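PDB 1W15: synaptotagmin IV, which takes part in the mobility of neuronal dense core vesicles through its interaction with the motor protein KIF1A, and in their capture at synapses when that interaction is weakened. Local coordinates for residues Val21-Gln26 with Val100-Leu105; Asn30-Val35 with Gly131-Ile136. One frame throughout, in Å; residues are numbered along the deposited sequence.

How the contacts relate
Both contacts lie in the C2B domain of the protein, a C2 beta sandwich, with their centres about 8 Å apart. Contact 1 joins the two sheets, packing strand 18-26 of one against strand 98-106 of the other; contact 2 packs helix 128-138 against strand 31-40. The segments alternate along the chain: 21-26, 30-35, 100-105, then 131-136. Strands 18-26 and 31-40 are antiparallel neighbours in one sheet, and a probable hydrogen bond between Ser22 O and Val35 N, 2.8 Å, ties the two contacts together. Phe102 of contact 1 also packs on Val34. Helix and sheets therefore share one hydrophobic interior, assembled from segments far apart in the sequence.

Contact 1: residues Val21-Gln26 with Val100-Leu105; sequences VSLCYQ and VEFLVL
Val21 and Phe102 meet because each has a gamma carbon anti to its own carbonyl carbon: CG1 in Val21 (chi1 -66°) and CG in Phe102 (chi1 -61°). The two side chains then reach for each other from opposite directions across the interior of the C2 beta sandwich. Strand 18-26 belongs to one four-stranded antiparallel sheet and strand 98-106 to the other. No hydrogen bond joins the two segments, whose axes stay 11.3 Å apart at closest approach, so side chains alone bridge the gap. Val21 lays CG1 over one face of the Phe102 ring, a CH-pi contact in which the methyl is 4.0 Å from the ring centroid and 24° off the ring normal. The offset takes it toward the rim, where Val21 CG1 comes within 3.7 Å of Phe102 CE2. Leu23, two residues along the same strand, comes at the ring obliquely, CD1 4.4 Å from Phe102 CZ. An alanine here in place of Phe102 would remove the ring and would probably open a gap between the sheets, with the methyls of Val21 and Leu23 deprived of their common partner. Further out, helix 128-138 contributes Trp133, which touches both Leu23 and Val100. Alternation along the strands puts polar neighbours elsewhere: Glu101 makes a salt bridge with Arg118, and Ser22 OG is hydrogen-bonded to Gln143. Leu23 turns its second methyl to another residue of the facing strand, its CD2 lying 4.3 Å from Val100 CG2.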
ATOM      1  N   VAL A  21      -5.647  -7.706   6.525  1.00 33.79           N
ATOM      2  CA  VAL A  21      -6.146  -6.323   6.584  1.00 33.74           C
ATOM      3  C   VAL A  21      -5.114  -5.480   7.336  1.00 33.55           C
ATOM      4  O   VAL A  21      -4.333  -6.039   8.115  1.00 33.26           O
ATOM      5  CB  VAL A  21      -7.543  -6.169   7.242  1.00 33.69           C
ATOM      6  CG1 VAL A  21      -8.652  -6.867   6.384  1.00 32.29           C
ATOM      7  CG2 VAL A  21      -7.546  -6.644   8.728  1.00 33.66           C
ATOM      8  N   SER A  22      -5.035  -4.193   7.008  1.00 32.19           N
ATOM      9  CA  SER A  22      -4.108  -3.305   7.729  1.00 34.81           C
ATOM     10  C   SER A  22      -4.906  -2.102   8.185  1.00 35.71           C
ATOM     11  O   SER A  22      -5.773  -1.615   7.423  1.00 37.62           O
ATOM     12  CB  SER A  22      -2.956  -2.858   6.793  1.00 32.57           C
ATOM     13  OG  SER A  22      -2.028  -2.053   7.481  1.00 36.35           O
ATOM     14  N   LEU A  23      -4.668  -1.617   9.413  1.00 34.43           N
ATOM     15  CA  LEU A  23      -5.424  -0.468   9.909  1.00 33.60           C
ATOM     16  C   LEU A  23      -4.450   0.501  10.556  1.00 34.26           C
ATOM     17  O   LEU A  23      -3.385   0.056  11.018  1.00 33.75           O
ATOM     18  CB  LEU A  23      -6.483  -0.897  10.943  1.00 33.86           C
ATOM     19  CG  LEU A  23      -7.774  -1.618  10.417  1.00 34.34           C
ATOM     20  CD1 LEU A  23      -7.517  -3.064  10.240  1.00 35.86           C
ATOM     21  CD2 LEU A  23      -8.949  -1.390  11.391  1.00 38.32           C
ATOM     22  N   CYS A  24      -4.791   1.792  10.533  1.00 33.34           N
ATOM     23  CA  CYS A  24      -3.970   2.857  11.147  1.00 33.02           C
ATOM     24  C   CYS A  24      -4.924   3.885  11.748  1.00 33.35           C
ATOM     25  O   CYS A  24      -5.789   4.426  11.034  1.00 32.53           O
ATOM     26  CB  CYS A  24      -3.097   3.558  10.093  1.00 32.37           C
ATOM     27  SG  CYS A  24      -2.124   4.866  10.795  1.00 35.46           S
ATOM     28  N   TYR A  25      -4.783   4.161  13.054  1.00 33.20           N
ATOM     29  CA  TYR A  25      -5.633   5.142  13.727  1.00 33.99           C
ATOM     30  C   TYR A  25      -4.853   6.471  13.831  1.00 34.88           C
ATOM     31  O   TYR A  25      -3.818   6.561  14.491  1.00 34.59           O
ATOM     32  CB  TYR A  25      -6.014   4.662  15.132  1.00 34.59           C
ATOM     33  CG  TYR A  25      -6.828   5.641  15.969  1.00 35.80           C
ATOM     34  CD1 TYR A  25      -7.860   6.391  15.398  1.00 36.26           C
ATOM     35  CD2 TYR A  25      -6.583   5.797  17.357  1.00 34.27           C
ATOM     36  CE1 TYR A  25      -8.632   7.290  16.162  1.00 33.73           C
ATOM     37  CE2 TYR A  25      -7.366   6.684  18.136  1.00 35.20           C
ATOM     38  CZ  TYR A  25      -8.374   7.425  17.523  1.00 35.88           C
ATOM     39  OH  TYR A  25      -9.151   8.316  18.235  1.00 32.64           O
ATOM     40  N   GLN A  26      -5.350   7.460  13.103  1.00 36.38           N
ATOM     41  CA  GLN A  26      -4.799   8.819  13.083  1.00 39.12           C
ATOM     42  C   GLN A  26      -5.447   9.536  14.311  1.00 38.27           C
ATOM     43  O   GLN A  26      -6.399  10.306  14.148  1.00 38.21           O
ATOM     44  CB  GLN A  26      -5.034   9.485  11.647  1.00 39.04           C
ATOM     45  CG  GLN A  26      -4.843   8.608  10.387  1.00 45.81           C
ATOM     46  CD  GLN A  26      -4.393   9.289   9.083  1.00 54.46           C
ATOM     47  OE1 GLN A  26      -4.194   8.601   8.077  1.00 55.59           O
ATOM     48  NE2 GLN A  26      -4.154  10.581   8.893  1.00 59.14           N
ATOM     49  N   VAL A 100     -15.192  -2.473  13.508  1.00 35.86           N
ATOM     50  CA  VAL A 100     -15.133  -2.572  12.039  1.00 36.30           C
ATOM     51  C   VAL A 100     -15.510  -4.021  11.688  1.00 36.71           C
ATOM     52  O   VAL A 100     -15.012  -4.956  12.322  1.00 37.34           O
ATOM     53  CB  VAL A 100     -13.724  -2.263  11.476  1.00 35.17           C
ATOM     54  CG1 VAL A 100     -13.693  -2.328   9.917  1.00 37.20           C
ATOM     55  CG2 VAL A 100     -13.213  -0.858  11.963  1.00 36.60           C
ATOM     56  N   GLU A 101     -16.406  -4.175  10.728  1.00 35.24           N
ATOM     57  CA  GLU A 101     -16.901  -5.495  10.361  1.00 36.06           C
ATOM     58  C   GLU A 101     -16.491  -5.683   8.923  1.00 36.00           C
ATOM     59  O   GLU A 101     -16.851  -4.858   8.085  1.00 37.31           O
ATOM     60  CB  GLU A 101     -18.428  -5.519  10.479  1.00 36.21           C
ATOM     61  CG  GLU A 101     -19.104  -6.841  10.085  1.00 36.23           C
ATOM     62  CD  GLU A 101     -20.657  -6.706  10.101  1.00 38.58           C
ATOM     63  OE1 GLU A 101     -21.189  -5.711   9.564  1.00 37.08           O
ATOM     64  OE2 GLU A 101     -21.352  -7.603  10.640  1.00 37.92           O
ATOM     65  N   PHE A 102     -15.811  -6.790   8.623  1.00 35.25           N
ATOM     66  CA  PHE A 102     -15.435  -7.155   7.250  1.00 35.14           C
ATOM     67  C   PHE A 102     -16.261  -8.371   6.836  1.00 36.00           C
ATOM     68  O   PHE A 102     -16.342  -9.380   7.604  1.00 36.14           O
ATOM     69  CB  PHE A 102     -13.960  -7.558   7.173  1.00 35.03           C
ATOM     70  CG  PHE A 102     -13.010  -6.486   7.579  1.00 36.68           C
ATOM     71  CD1 PHE A 102     -12.638  -6.341   8.934  1.00 35.18           C
ATOM     72  CD2 PHE A 102     -12.434  -5.640   6.606  1.00 35.44           C
ATOM     73  CE1 PHE A 102     -11.755  -5.338   9.310  1.00 36.96           C
ATOM     74  CE2 PHE A 102     -11.531  -4.633   6.993  1.00 35.14           C
ATOM     75  CZ  PHE A 102     -11.188  -4.491   8.318  1.00 34.79           C
ATOM     76  N   LEU A 103     -16.867  -8.277   5.654  1.00 34.86           N
ATOM     77  CA  LEU A 103     -17.647  -9.366   5.084  1.00 35.33           C
ATOM     78  C   LEU A 103     -17.049  -9.710   3.729  1.00 35.39           C
ATOM     79  O   LEU A 103     -16.952  -8.845   2.863  1.00 36.58           O
ATOM     80  CB  LEU A 103     -19.123  -8.934   4.917  1.00 35.69           C
ATOM     81  CG  LEU A 103     -19.672  -8.397   6.265  1.00 39.24           C
ATOM     82  CD1 LEU A 103     -20.592  -7.269   6.039  1.00 39.34           C
ATOM     83  CD2 LEU A 103     -20.246  -9.512   7.101  1.00 36.65           C
ATOM     84  N   VAL A 104     -16.640 -10.965   3.573  1.00 34.23           N
ATOM     85  CA  VAL A 104     -16.226 -11.498   2.292  1.00 33.47           C
ATOM     86  C   VAL A 104     -17.471 -12.180   1.670  1.00 34.37           C
ATOM     87  O   VAL A 104     -18.027 -13.110   2.275  1.00 34.35           O
ATOM     88  CB  VAL A 104     -15.048 -12.497   2.437  1.00 32.29           C
ATOM     89  CG1 VAL A 104     -14.610 -12.971   1.025  1.00 32.41           C
ATOM     90  CG2 VAL A 104     -13.828 -11.858   3.252  1.00 35.83           C
ATOM     91  N   LEU A 105     -17.878 -11.677   0.504  1.00 34.02           N
ATOM     92  CA  LEU A 105     -19.123 -12.056  -0.169  1.00 35.09           C
ATOM     93  C   LEU A 105     -18.797 -12.564  -1.536  1.00 36.56           C
ATOM     94  O   LEU A 105     -17.795 -12.154  -2.136  1.00 36.68           O
ATOM     95  CB  LEU A 105     -20.023 -10.819  -0.302  1.00 36.07           C
ATOM     96  CG  LEU A 105     -20.481 -10.266   1.075  1.00 36.30           C
ATOM     97  CD1 LEU A 105     -20.179  -8.793   1.248  1.00 38.70           C
ATOM     98  CD2 LEU A 105     -21.981 -10.548   1.086  1.00 35.56           C
TER

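Contact 2: residues Asn30-Val35 with Gly131-Ile136; sequences NTLTVV and GHWKEI
Leu32 meets Trp133 and Ile136 where helix 128-138 packs against the C2 beta sandwich; this is the helix that synaptotagmin C2B domains carry between their last two strands. All three residues are buried, and the contact is purely apolar. Leu32 offers one methyl to each partner. Its CD2 lies 4.0 Å from Trp133 CH2, on the six-membered ring of the indole, and the two side chains approach at a slant. Its CD1 is 4.3 Å from Ile136 CG2, a touch to be read with some caution because Ile136 is modelled in two conformers. Trp133 points neither straight at the strand nor away from it at its base; with CG anti to the backbone N (chi1 -160°), the long indole carries CH2 across to the leucine. Three residues apart on the helix, Trp133 and Ile136 present themselves to the same leucine.

One shell out, Trp133 also rests on Ile98 of strand 98-106, so the indole spans both sheets, while Ile136 packs on Leu23. The helix is tied down in turn by His132, whose ND1 bonds to His148 and NE2 to Ile144 O, and by the salt bridge from Glu135 to Lys146. The indole NE1 reaches a loop, with a weak hydrogen bond to Leu95 O. Within the helix, Ile136 N donates to His132 O at 3.0 Å.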
ATOM      1  N   ASN A  30      -8.861  11.987  14.218  1.00 47.73           N
ATOM      2  CA  ASN A  30     -10.082  11.182  14.224  1.00 49.00           C
ATOM      3  C   ASN A  30     -10.393  10.585  12.852  1.00 46.99           C
ATOM      4  O   ASN A  30     -11.506  10.745  12.346  1.00 46.89           O
ATOM      5  CB  ASN A  30     -11.244  12.068  14.666  1.00 49.72           C
ATOM      6  CG  ASN A  30     -10.872  12.918  15.840  1.00 53.01           C
ATOM      7  OD1 ASN A  30     -10.453  12.403  16.914  1.00 55.32           O
ATOM      8  ND2 ASN A  30     -10.986  14.234  15.655  1.00 55.18           N
ATOM      9  N   THR A  31      -9.404   9.965  12.220  1.00 46.29           N
ATOM     10  CA  THR A  31      -9.694   9.156  11.016  1.00 46.07           C
ATOM     11  C   THR A  31      -9.079   7.812  11.253  1.00 43.26           C
ATOM     12  O   THR A  31      -8.157   7.669  12.071  1.00 43.37           O
ATOM     13  CB  THR A  31      -9.160   9.718   9.667  1.00 47.05           C
ATOM     14  OG1 THR A  31      -7.827  10.146   9.838  1.00 52.13           O
ATOM     15  CG2 THR A  31      -9.952  10.967   9.143  1.00 51.54           C
ATOM     16  N   LEU A  32      -9.603   6.802  10.560  1.00 40.06           N
ATOM     17  CA  LEU A  32      -9.064   5.466  10.698  1.00 36.75           C
ATOM     18  C   LEU A  32      -8.912   5.015   9.268  1.00 35.50           C
ATOM     19  O   LEU A  32      -9.883   5.071   8.489  1.00 34.88           O
ATOM     20  CB  LEU A  32     -10.090   4.565  11.396  1.00 36.81           C
ATOM     21  CG  LEU A  32      -9.777   3.072  11.511  1.00 35.06           C
ATOM     22  CD1 LEU A  32      -8.585   2.750  12.496  1.00 35.59           C
ATOM     23  CD2 LEU A  32     -11.080   2.351  11.953  1.00 33.58           C
ATOM     24  N   THR A  33      -7.723   4.559   8.902  0.50 34.18           N
ATOM     25  CA  THR A  33      -7.558   4.070   7.539  0.50 33.27           C
ATOM     26  C   THR A  33      -7.543   2.556   7.577  0.50 32.75           C
ATOM     27  O   THR A  33      -6.922   1.943   8.455  0.50 32.74           O
ATOM     28  CB  THR A  33      -6.312   4.685   6.874  0.50 34.15           C
ATOM     29  OG1 THR A  33      -5.136   4.022   7.332  0.50 32.43           O
ATOM     30  CG2 THR A  33      -6.144   6.136   7.390  0.50 32.76           C
ATOM     31  N   VAL A  34      -8.263   1.944   6.644  1.00 32.65           N
ATOM     32  CA  VAL A  34      -8.425   0.496   6.650  1.00 31.11           C
ATOM     33  C   VAL A  34      -8.060   0.031   5.238  1.00 32.17           C
ATOM     34  O   VAL A  34      -8.642   0.523   4.249  1.00 32.61           O
ATOM     35  CB  VAL A  34      -9.913   0.105   6.954  1.00 32.23           C
ATOM     36  CG1 VAL A  34     -10.126  -1.400   6.808  1.00 29.54           C
ATOM     37  CG2 VAL A  34     -10.398   0.587   8.396  1.00 30.42           C
ATOM     38  N   VAL A  35      -7.156  -0.924   5.148  1.00 30.76           N
ATOM     39  CA  VAL A  35      -6.771  -1.474   3.852  1.00 31.53           C
ATOM     40  C   VAL A  35      -7.221  -2.928   3.826  1.00 31.41           C
ATOM     41  O   VAL A  35      -6.822  -3.757   4.651  1.00 30.97           O
ATOM     42  CB  VAL A  35      -5.230  -1.418   3.583  1.00 31.38           C
ATOM     43  CG1 VAL A  35      -4.913  -1.853   2.113  1.00 32.52           C
ATOM     44  CG2 VAL A  35      -4.689   0.003   3.892  1.00 31.84           C
ATOM     45  N   GLY A 131      -7.044  -8.573  19.512  1.00 42.21           N
ATOM     46  CA  GLY A 131      -5.615  -8.193  19.681  1.00 40.06           C
ATOM     47  C   GLY A 131      -5.161  -7.173  18.637  1.00 38.51           C
ATOM     48  O   GLY A 131      -4.332  -6.298  18.897  1.00 37.75           O
ATOM     49  N   HIS A 132      -5.697  -7.301  17.427  1.00 37.93           N
ATOM     50  CA  HIS A 132      -5.346  -6.386  16.347  1.00 37.99           C
ATOM     51  C   HIS A 132      -5.875  -4.986  16.715  1.00 37.46           C
ATOM     52  O   HIS A 132      -5.157  -4.005  16.627  1.00 34.74           O
ATOM     53  CB  HIS A 132      -5.940  -6.886  15.007  1.00 36.71           C
ATOM     54  CG  HIS A 132      -5.366  -6.190  13.797  1.00 37.85           C
ATOM     55  ND1 HIS A 132      -5.636  -6.595  12.499  1.00 36.01           N
ATOM     56  CD2 HIS A 132      -4.556  -5.104  13.687  1.00 37.46           C
ATOM     57  CE1 HIS A 132      -5.007  -5.802  11.645  1.00 36.35           C
ATOM     58  NE2 HIS A 132      -4.336  -4.890  12.338  1.00 38.34           N
ATOM     59  N   TRP A 133      -7.136  -4.930  17.181  1.00 36.56           N
ATOM     60  CA  TRP A 133      -7.709  -3.649  17.633  1.00 37.05           C
ATOM     61  C   TRP A 133      -6.945  -3.018  18.813  1.00 35.88           C
ATOM     62  O   TRP A 133      -6.740  -1.810  18.847  1.00 33.74           O
ATOM     63  CB  TRP A 133      -9.146  -3.838  18.053  1.00 37.37           C
ATOM     64  CG  TRP A 133      -9.950  -2.565  18.072  1.00 37.96           C
ATOM     65  CD1 TRP A 133     -10.450  -1.899  19.191  1.00 38.41           C
ATOM     66  CD2 TRP A 133     -10.361  -1.796  16.937  1.00 38.13           C
ATOM     67  NE1 TRP A 133     -11.179  -0.805  18.783  1.00 37.53           N
ATOM     68  CE2 TRP A 133     -11.132  -0.710  17.416  1.00 38.07           C
ATOM     69  CE3 TRP A 133     -10.175  -1.926  15.552  1.00 38.92           C
ATOM     70  CZ2 TRP A 133     -11.702   0.243  16.563  1.00 38.78           C
ATOM     71  CZ3 TRP A 133     -10.751  -0.974  14.698  1.00 39.20           C
ATOM     72  CH2 TRP A 133     -11.505   0.098  15.216  1.00 39.87           C
ATOM     73  N   LYS A 134      -6.557  -3.832  19.784  1.00 35.86           N
ATOM     74  CA  LYS A 134      -5.742  -3.322  20.910  1.00 36.26           C
ATOM     75  C   LYS A 134      -4.439  -2.634  20.425  1.00 36.19           C
ATOM     76  O   LYS A 134      -4.019  -1.572  20.939  1.00 33.18           O
ATOM     77  CB  LYS A 134      -5.446  -4.441  21.904  1.00 37.13           C
ATOM     78  CG  LYS A 134      -4.507  -3.958  23.024  1.00 39.33           C
ATOM     79  CD  LYS A 134      -4.526  -4.784  24.278  1.00 41.16           C
ATOM     80  CE  LYS A 134      -3.276  -4.471  25.142  1.00 41.99           C
ATOM     81  NZ  LYS A 134      -3.152  -3.014  25.646  1.00 40.64           N
ATOM     82  N   GLU A 135      -3.809  -3.261  19.433  1.00 35.60           N
ATOM     83  CA  GLU A 135      -2.521  -2.810  18.921  1.00 37.37           C
ATOM     84  C   GLU A 135      -2.718  -1.465  18.192  1.00 37.11           C
ATOM     85  O   GLU A 135      -1.936  -0.520  18.407  1.00 36.68           O
ATOM     86  CB  GLU A 135      -1.890  -3.886  18.021  1.00 37.76           C
ATOM     87  CG  GLU A 135      -0.380  -3.738  17.856  1.00 46.21           C
ATOM     88  CD  GLU A 135       0.262  -4.872  17.049  1.00 50.20           C
ATOM     89  OE1 GLU A 135      -0.332  -5.967  16.969  1.00 51.72           O
ATOM     90  OE2 GLU A 135       1.376  -4.662  16.504  1.00 55.02           O
ATOM     91  N   ILE A 136      -3.794  -1.390  17.385  0.50 37.65           N
ATOM     92  CA  ILE A 136      -4.303  -0.181  16.680  0.50 38.71           C
ATOM     93  C   ILE A 136      -4.524   1.051  17.624  0.50 40.98           C
ATOM     94  O   ILE A 136      -4.143   2.250  17.280  0.50 42.60           O
ATOM     95  CB  ILE A 136      -5.648  -0.537  15.930  0.50 39.06           C
ATOM     96  CG1 ILE A 136      -5.379  -1.395  14.672  0.50 38.94           C
ATOM     97  CG2 ILE A 136      -6.459   0.701  15.577  0.50 39.30           C
ATOM     98  CD1 ILE A 136      -6.575  -2.296  14.291  0.50 33.58           C
TER